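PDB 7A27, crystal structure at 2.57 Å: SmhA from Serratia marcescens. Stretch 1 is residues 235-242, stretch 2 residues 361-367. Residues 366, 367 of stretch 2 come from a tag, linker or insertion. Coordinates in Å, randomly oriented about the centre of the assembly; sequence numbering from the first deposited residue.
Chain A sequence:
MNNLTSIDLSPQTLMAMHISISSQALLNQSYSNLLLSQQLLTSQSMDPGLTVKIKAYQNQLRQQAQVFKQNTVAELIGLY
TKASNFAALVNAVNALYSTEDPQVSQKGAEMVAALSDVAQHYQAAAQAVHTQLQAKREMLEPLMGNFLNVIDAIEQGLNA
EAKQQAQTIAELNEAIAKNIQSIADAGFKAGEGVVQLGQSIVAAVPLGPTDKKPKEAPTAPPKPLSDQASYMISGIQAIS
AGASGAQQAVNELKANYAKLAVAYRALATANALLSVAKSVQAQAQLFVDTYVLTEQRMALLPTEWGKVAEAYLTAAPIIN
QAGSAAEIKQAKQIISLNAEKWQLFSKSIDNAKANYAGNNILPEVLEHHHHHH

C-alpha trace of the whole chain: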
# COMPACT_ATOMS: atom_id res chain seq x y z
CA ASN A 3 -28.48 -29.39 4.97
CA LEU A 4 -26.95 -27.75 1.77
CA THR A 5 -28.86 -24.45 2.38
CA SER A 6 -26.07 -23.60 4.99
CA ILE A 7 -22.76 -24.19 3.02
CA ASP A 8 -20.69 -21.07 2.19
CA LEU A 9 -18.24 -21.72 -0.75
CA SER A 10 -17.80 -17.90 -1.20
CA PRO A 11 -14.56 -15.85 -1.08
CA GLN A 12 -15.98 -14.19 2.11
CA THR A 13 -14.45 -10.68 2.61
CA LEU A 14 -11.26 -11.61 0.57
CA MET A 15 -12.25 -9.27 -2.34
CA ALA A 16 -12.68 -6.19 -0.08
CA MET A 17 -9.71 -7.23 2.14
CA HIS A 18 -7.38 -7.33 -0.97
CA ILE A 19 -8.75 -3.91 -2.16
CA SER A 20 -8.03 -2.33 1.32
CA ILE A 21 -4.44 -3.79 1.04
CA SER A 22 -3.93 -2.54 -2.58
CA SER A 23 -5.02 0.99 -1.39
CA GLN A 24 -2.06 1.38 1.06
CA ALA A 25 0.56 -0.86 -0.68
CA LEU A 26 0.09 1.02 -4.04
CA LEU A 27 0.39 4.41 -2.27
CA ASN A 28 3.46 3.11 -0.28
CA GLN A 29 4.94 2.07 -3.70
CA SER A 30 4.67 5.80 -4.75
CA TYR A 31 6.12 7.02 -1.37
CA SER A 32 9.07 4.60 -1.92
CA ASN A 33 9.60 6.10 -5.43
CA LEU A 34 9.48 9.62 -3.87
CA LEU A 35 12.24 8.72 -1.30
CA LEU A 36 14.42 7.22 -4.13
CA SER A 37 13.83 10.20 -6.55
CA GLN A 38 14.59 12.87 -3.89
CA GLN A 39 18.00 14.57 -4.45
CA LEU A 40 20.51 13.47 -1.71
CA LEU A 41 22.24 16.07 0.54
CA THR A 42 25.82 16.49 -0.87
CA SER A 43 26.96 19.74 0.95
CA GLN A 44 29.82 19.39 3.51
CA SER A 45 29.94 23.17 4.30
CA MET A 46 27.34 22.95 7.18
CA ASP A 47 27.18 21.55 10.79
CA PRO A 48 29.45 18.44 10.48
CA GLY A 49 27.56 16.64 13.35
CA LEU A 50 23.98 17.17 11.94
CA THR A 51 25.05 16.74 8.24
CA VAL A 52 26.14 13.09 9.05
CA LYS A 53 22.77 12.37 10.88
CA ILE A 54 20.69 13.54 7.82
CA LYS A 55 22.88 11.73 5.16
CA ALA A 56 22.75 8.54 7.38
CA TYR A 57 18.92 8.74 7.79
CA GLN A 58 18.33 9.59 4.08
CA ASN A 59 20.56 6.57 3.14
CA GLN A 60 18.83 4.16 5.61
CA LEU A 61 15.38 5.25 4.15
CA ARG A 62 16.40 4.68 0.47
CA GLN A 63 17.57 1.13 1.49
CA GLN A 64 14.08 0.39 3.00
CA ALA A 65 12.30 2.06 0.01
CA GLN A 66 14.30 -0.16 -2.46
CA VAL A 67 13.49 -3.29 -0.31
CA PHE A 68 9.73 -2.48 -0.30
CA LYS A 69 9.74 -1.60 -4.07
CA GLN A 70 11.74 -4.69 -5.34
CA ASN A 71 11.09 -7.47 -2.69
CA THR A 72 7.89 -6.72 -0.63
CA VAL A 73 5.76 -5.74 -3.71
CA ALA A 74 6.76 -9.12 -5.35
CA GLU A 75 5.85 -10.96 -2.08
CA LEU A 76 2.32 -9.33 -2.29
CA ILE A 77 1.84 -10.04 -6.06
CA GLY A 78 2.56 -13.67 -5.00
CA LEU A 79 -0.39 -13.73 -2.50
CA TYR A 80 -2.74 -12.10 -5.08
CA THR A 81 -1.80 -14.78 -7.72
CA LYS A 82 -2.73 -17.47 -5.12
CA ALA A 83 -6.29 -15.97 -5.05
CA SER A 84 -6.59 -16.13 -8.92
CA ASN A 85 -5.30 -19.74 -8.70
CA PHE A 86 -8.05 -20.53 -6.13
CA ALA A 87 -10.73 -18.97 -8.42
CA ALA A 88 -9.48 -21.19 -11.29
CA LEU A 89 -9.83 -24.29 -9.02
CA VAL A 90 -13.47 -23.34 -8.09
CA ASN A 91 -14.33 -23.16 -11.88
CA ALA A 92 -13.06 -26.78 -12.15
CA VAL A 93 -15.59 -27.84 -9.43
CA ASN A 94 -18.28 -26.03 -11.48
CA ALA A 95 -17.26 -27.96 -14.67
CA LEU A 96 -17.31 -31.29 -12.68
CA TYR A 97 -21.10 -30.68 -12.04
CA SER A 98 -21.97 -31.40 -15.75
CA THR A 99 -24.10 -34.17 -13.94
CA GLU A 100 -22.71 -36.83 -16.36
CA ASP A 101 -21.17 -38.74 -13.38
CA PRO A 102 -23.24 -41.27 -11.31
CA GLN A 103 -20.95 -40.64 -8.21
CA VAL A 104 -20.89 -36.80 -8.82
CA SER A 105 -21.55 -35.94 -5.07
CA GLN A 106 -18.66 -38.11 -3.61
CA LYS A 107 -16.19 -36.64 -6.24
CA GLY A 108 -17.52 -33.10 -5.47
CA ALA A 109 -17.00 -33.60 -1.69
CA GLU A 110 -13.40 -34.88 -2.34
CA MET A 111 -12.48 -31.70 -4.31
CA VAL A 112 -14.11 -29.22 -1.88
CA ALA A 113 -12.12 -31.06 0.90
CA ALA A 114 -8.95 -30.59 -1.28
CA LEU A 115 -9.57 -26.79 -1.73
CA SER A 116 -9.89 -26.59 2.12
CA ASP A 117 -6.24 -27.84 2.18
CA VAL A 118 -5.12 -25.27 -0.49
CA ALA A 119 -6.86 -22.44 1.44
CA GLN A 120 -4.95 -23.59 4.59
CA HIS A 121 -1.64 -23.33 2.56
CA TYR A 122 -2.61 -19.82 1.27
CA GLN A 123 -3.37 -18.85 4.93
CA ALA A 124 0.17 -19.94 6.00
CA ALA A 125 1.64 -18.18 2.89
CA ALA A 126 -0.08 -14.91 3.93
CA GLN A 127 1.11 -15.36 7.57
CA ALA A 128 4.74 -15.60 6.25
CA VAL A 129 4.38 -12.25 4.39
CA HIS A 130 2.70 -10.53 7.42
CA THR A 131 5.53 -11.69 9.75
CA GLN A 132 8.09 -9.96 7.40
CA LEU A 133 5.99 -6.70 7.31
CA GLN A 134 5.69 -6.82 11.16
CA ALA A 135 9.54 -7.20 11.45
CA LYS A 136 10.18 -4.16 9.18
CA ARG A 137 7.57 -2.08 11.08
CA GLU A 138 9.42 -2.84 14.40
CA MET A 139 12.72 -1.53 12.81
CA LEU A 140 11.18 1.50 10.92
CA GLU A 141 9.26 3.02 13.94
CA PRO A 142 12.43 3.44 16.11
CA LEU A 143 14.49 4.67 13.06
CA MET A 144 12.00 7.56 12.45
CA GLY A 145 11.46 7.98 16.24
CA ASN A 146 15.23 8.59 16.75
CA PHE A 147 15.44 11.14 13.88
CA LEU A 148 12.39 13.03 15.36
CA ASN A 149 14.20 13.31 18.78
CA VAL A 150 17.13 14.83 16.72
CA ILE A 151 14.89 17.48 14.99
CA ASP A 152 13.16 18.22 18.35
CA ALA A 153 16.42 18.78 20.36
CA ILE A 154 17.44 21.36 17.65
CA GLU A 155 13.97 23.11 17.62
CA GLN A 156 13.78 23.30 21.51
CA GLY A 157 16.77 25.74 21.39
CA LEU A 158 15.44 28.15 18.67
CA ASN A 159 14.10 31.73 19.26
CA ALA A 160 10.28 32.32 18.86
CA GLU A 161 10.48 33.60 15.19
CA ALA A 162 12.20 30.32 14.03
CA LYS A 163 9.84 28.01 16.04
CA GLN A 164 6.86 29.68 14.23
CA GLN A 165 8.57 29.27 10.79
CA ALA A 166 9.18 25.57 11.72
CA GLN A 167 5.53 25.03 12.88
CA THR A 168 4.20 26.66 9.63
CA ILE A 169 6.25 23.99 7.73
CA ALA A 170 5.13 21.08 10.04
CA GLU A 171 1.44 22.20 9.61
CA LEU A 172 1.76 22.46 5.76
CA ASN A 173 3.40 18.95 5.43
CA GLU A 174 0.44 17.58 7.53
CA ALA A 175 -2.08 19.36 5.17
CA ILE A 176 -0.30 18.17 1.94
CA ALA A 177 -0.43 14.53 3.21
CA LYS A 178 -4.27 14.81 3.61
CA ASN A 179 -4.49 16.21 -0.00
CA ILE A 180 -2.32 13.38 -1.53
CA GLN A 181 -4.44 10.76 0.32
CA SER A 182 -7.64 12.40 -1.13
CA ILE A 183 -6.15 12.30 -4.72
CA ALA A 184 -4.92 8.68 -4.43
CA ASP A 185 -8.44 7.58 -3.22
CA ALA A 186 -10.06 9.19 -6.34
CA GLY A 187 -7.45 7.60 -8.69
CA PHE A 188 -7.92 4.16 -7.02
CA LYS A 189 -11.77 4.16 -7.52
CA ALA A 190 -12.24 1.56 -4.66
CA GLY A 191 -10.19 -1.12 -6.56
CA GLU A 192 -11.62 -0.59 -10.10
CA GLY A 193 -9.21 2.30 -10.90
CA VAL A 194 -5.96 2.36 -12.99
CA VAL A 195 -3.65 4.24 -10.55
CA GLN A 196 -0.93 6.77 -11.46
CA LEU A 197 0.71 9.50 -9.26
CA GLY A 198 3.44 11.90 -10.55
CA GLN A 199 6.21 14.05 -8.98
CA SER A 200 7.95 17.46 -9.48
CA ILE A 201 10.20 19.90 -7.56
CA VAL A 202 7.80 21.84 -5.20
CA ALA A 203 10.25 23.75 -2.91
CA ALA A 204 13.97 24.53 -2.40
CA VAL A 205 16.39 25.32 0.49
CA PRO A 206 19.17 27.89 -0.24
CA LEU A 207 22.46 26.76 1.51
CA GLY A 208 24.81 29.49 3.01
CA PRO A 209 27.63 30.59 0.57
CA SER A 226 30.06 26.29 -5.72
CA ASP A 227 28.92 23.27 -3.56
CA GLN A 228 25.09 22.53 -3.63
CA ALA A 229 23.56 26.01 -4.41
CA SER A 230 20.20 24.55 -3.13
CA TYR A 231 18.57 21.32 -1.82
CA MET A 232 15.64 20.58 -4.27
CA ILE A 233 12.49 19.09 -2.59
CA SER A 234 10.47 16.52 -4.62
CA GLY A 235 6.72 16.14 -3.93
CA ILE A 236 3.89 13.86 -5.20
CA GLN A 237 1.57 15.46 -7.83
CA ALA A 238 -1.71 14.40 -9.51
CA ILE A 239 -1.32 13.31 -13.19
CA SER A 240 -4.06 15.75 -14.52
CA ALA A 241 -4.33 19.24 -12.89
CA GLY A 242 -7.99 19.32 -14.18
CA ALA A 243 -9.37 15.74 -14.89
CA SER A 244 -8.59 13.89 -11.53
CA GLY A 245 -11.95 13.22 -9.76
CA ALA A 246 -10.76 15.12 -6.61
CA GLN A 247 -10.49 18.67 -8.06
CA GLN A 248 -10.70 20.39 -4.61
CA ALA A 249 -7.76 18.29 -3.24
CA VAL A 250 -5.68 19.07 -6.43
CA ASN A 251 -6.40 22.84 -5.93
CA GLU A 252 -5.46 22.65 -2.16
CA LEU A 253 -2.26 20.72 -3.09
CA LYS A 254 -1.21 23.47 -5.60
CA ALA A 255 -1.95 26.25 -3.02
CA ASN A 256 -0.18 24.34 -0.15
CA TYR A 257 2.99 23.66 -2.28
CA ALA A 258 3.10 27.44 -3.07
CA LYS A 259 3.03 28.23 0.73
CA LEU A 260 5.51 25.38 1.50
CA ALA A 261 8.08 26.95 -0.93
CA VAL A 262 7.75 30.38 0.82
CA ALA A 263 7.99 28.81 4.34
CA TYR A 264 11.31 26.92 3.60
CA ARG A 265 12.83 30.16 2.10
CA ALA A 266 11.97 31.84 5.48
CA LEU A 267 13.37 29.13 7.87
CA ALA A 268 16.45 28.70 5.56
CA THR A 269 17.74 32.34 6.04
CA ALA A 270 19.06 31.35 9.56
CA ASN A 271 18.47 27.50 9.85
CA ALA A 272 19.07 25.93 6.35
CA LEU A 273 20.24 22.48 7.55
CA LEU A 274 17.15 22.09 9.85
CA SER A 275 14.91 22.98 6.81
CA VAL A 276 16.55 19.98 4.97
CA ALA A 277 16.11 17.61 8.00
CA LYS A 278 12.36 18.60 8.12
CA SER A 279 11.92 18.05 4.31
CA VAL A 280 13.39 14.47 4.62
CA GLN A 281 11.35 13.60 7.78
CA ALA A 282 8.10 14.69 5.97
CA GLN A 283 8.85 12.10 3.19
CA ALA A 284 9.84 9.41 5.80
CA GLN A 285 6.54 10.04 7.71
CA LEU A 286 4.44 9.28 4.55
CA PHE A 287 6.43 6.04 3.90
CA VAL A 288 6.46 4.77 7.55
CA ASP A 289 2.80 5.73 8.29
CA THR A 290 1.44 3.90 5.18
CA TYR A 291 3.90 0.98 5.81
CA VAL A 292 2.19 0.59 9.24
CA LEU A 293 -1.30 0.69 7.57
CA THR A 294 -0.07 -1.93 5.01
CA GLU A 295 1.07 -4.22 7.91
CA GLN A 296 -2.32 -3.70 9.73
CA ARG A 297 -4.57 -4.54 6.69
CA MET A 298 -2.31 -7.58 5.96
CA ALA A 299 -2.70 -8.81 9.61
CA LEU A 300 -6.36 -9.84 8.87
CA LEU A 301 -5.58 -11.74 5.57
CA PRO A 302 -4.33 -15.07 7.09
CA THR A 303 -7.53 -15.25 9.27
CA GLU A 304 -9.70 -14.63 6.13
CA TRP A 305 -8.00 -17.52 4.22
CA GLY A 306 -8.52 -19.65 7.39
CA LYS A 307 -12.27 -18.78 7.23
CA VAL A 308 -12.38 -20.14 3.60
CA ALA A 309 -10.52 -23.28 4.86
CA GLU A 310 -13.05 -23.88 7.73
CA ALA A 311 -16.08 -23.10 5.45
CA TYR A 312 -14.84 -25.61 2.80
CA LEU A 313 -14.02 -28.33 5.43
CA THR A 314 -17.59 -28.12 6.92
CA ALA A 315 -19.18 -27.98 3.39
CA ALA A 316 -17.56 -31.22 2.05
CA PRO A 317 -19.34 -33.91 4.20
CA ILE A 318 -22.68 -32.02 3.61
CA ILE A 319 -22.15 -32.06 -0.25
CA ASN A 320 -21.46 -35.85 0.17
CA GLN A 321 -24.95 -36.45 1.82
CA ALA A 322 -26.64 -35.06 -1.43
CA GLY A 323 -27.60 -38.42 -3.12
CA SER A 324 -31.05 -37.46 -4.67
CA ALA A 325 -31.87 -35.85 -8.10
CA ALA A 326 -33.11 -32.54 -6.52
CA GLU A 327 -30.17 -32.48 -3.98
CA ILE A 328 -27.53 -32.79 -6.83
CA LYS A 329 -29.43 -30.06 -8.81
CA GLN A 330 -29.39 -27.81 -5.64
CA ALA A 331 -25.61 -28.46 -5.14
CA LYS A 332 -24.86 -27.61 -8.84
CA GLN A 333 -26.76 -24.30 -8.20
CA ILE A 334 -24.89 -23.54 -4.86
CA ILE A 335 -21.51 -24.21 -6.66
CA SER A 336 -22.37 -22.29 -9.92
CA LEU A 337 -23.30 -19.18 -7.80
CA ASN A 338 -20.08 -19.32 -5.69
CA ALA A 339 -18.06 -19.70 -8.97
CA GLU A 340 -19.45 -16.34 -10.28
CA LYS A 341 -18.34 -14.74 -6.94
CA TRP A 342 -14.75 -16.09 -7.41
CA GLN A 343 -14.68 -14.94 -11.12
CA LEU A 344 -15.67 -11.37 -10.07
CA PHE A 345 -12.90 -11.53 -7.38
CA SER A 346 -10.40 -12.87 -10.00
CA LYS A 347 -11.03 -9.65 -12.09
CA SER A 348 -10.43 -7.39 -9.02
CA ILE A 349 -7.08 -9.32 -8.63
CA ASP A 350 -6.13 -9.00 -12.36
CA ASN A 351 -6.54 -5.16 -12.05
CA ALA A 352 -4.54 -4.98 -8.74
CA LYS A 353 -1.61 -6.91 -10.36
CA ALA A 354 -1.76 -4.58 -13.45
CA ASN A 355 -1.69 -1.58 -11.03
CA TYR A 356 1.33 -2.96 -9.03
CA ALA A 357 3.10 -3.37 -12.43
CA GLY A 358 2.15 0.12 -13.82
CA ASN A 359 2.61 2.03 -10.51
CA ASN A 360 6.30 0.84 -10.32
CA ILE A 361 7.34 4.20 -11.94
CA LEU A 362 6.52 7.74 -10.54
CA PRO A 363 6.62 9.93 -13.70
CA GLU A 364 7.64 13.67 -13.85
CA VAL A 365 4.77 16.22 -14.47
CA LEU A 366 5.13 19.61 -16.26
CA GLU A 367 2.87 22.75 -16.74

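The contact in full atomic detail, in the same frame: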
# COMPACT_ATOMS: atom_id res chain seq x y z
N GLY A 235 8.04 16.40 -4.53
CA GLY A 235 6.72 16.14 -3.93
C GLY A 235 5.83 15.41 -4.91
O GLY A 235 6.01 15.61 -6.14
N ILE A 236 4.91 14.59 -4.38
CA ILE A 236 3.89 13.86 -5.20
C ILE A 236 3.02 14.91 -5.89
O ILE A 236 2.86 16.00 -5.31
CB ILE A 236 3.00 12.93 -4.35
CG1 ILE A 236 3.80 11.89 -3.55
CG2 ILE A 236 1.95 12.26 -5.21
CD1 ILE A 236 4.59 10.93 -4.40
N GLN A 237 2.49 14.59 -7.08
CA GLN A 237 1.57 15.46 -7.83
C GLN A 237 0.51 14.58 -8.49
O GLN A 237 0.76 13.39 -8.69
CB GLN A 237 2.32 16.25 -8.89
CG GLN A 237 1.87 17.70 -8.96
CD GLN A 237 2.50 18.59 -7.92
OE1 GLN A 237 3.70 18.52 -7.61
NE2 GLN A 237 1.72 19.60 -7.54
N ALA A 238 -0.66 15.13 -8.78
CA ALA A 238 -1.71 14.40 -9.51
C ALA A 238 -1.26 14.39 -10.97
O ALA A 238 -0.51 15.32 -11.35
CB ALA A 238 -3.05 15.07 -9.33
N ILE A 239 -1.68 13.39 -11.75
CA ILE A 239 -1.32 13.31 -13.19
C ILE A 239 -2.00 14.43 -13.99
O ILE A 239 -1.29 15.01 -14.83
CB ILE A 239 -1.58 11.90 -13.74
CG1 ILE A 239 -0.59 10.94 -13.10
CG2 ILE A 239 -1.50 11.82 -15.25
CD1 ILE A 239 0.87 11.19 -13.43
N SER A 240 -3.29 14.71 -13.76
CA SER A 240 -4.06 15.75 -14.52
C SER A 240 -4.57 16.84 -13.58
O SER A 240 -5.50 16.57 -12.79
CB SER A 240 -5.17 15.13 -15.35
OG SER A 240 -5.87 14.14 -14.61
N ALA A 241 -3.99 18.04 -13.69
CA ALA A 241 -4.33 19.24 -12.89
C ALA A 241 -5.77 19.72 -13.19
O ALA A 241 -6.07 20.86 -12.73
CB ALA A 241 -3.31 20.34 -13.16
N GLY A 242 -6.60 18.93 -13.89
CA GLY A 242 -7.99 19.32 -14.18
C GLY A 242 -8.91 18.19 -14.64
O GLY A 242 -9.98 18.56 -15.17
N ILE A 361 6.64 2.95 -11.52
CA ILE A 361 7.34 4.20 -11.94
C ILE A 361 6.49 5.41 -11.51
O ILE A 361 5.26 5.33 -11.61
CB ILE A 361 7.66 4.18 -13.46
CG1 ILE A 361 8.47 5.42 -13.87
CG2 ILE A 361 6.40 4.03 -14.29
CD1 ILE A 361 9.80 5.62 -13.13
N LEU A 362 7.14 6.46 -11.01
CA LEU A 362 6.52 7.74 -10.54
C LEU A 362 6.94 8.83 -11.51
O LEU A 362 7.91 9.55 -11.27
CB LEU A 362 7.01 8.03 -9.12
CG LEU A 362 6.32 9.18 -8.38
CD1 LEU A 362 4.86 8.83 -8.10
CD2 LEU A 362 7.05 9.51 -7.07
N PRO A 363 6.21 8.99 -12.64
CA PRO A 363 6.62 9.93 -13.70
C PRO A 363 6.72 11.41 -13.31
O PRO A 363 6.05 11.79 -12.42
CB PRO A 363 5.51 9.74 -14.74
CG PRO A 363 4.34 9.17 -13.99
CD PRO A 363 4.98 8.26 -12.97
N GLU A 364 7.54 12.19 -14.02
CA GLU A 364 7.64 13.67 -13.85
C GLU A 364 6.37 14.31 -14.42
O GLU A 364 5.78 13.73 -15.36
CB GLU A 364 8.85 14.24 -14.60
CG GLU A 364 10.20 13.68 -14.17
CD GLU A 364 10.72 14.15 -12.83
OE1 GLU A 364 10.33 15.27 -12.38
OE2 GLU A 364 11.54 13.41 -12.23
N VAL A 365 5.94 15.47 -13.89
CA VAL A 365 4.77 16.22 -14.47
C VAL A 365 5.17 17.69 -14.65
O VAL A 365 5.89 18.20 -13.81
CB VAL A 365 3.46 16.04 -13.69
CG1 VAL A 365 2.90 14.64 -13.91
CG2 VAL A 365 3.65 16.34 -12.22
N LEU A 366 4.73 18.27 -15.76
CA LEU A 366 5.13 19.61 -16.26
C LEU A 366 3.87 20.44 -16.53
O LEU A 366 2.83 19.81 -16.87
CB LEU A 366 5.96 19.37 -17.52
CG LEU A 366 5.28 18.57 -18.64
CD1 LEU A 366 4.88 19.48 -19.81
CD2 LEU A 366 6.18 17.44 -19.13
N GLU A 367 3.95 21.77 -16.37
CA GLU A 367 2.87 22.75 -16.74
C GLU A 367 3.38 23.58 -17.93
O GLU A 367 3.80 24.74 -17.86
CB GLU A 367 2.42 23.64 -15.56
CG GLU A 367 1.57 22.92 -14.50
CD GLU A 367 0.27 22.20 -14.90
OE1 GLU A 367 -0.29 22.49 -15.98
OE2 GLU A 367 -0.16 21.32 -14.12

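No hydrogen bond joins the two stretches; the evidence for a contact is side-chain packing, which buries 289 Å² in total. The backbones stay well apart, with CA atoms of Ile239 and Val365 at 6.9 Å and those of Ile236 and Leu362 at 8.5 Å, so the side chains must span the gap.

Val365 loses the most surface, 71 Å². Its CA-to-CB bond points toward stretch 1, and at chi1 -72° (m) both methyls find partners: CG2 lies 3.6 Å from Gln237 CB, while CG1 lies 4.0 Å from Ile239 CD1. Gln237 also points toward stretch 2, but only its aliphatic base meets the valine; its OE1 is hydrogen-bonded elsewhere in the structure.

Ile239 starts sideways. Its m,m rotamer (-68°, -64°) carries CD1 across, where this one methyl touches both Val365 CG1 and, at 4.1 Å, Pro363 CG. Ile236 and Leu362 close their wider gap similarly: both CA-to-CB bonds run sideways, yet m,m for the isoleucine and t,p for the leucine bring Ile236 CD1 within 3.9 Å of Leu362 CD2.

Glu367, from the expression tag, bends back through chi1 -73° and chi2 -56°, placing OE2 3.4 Å from Ala241 CB, a contact without a polar partner in stretch 1.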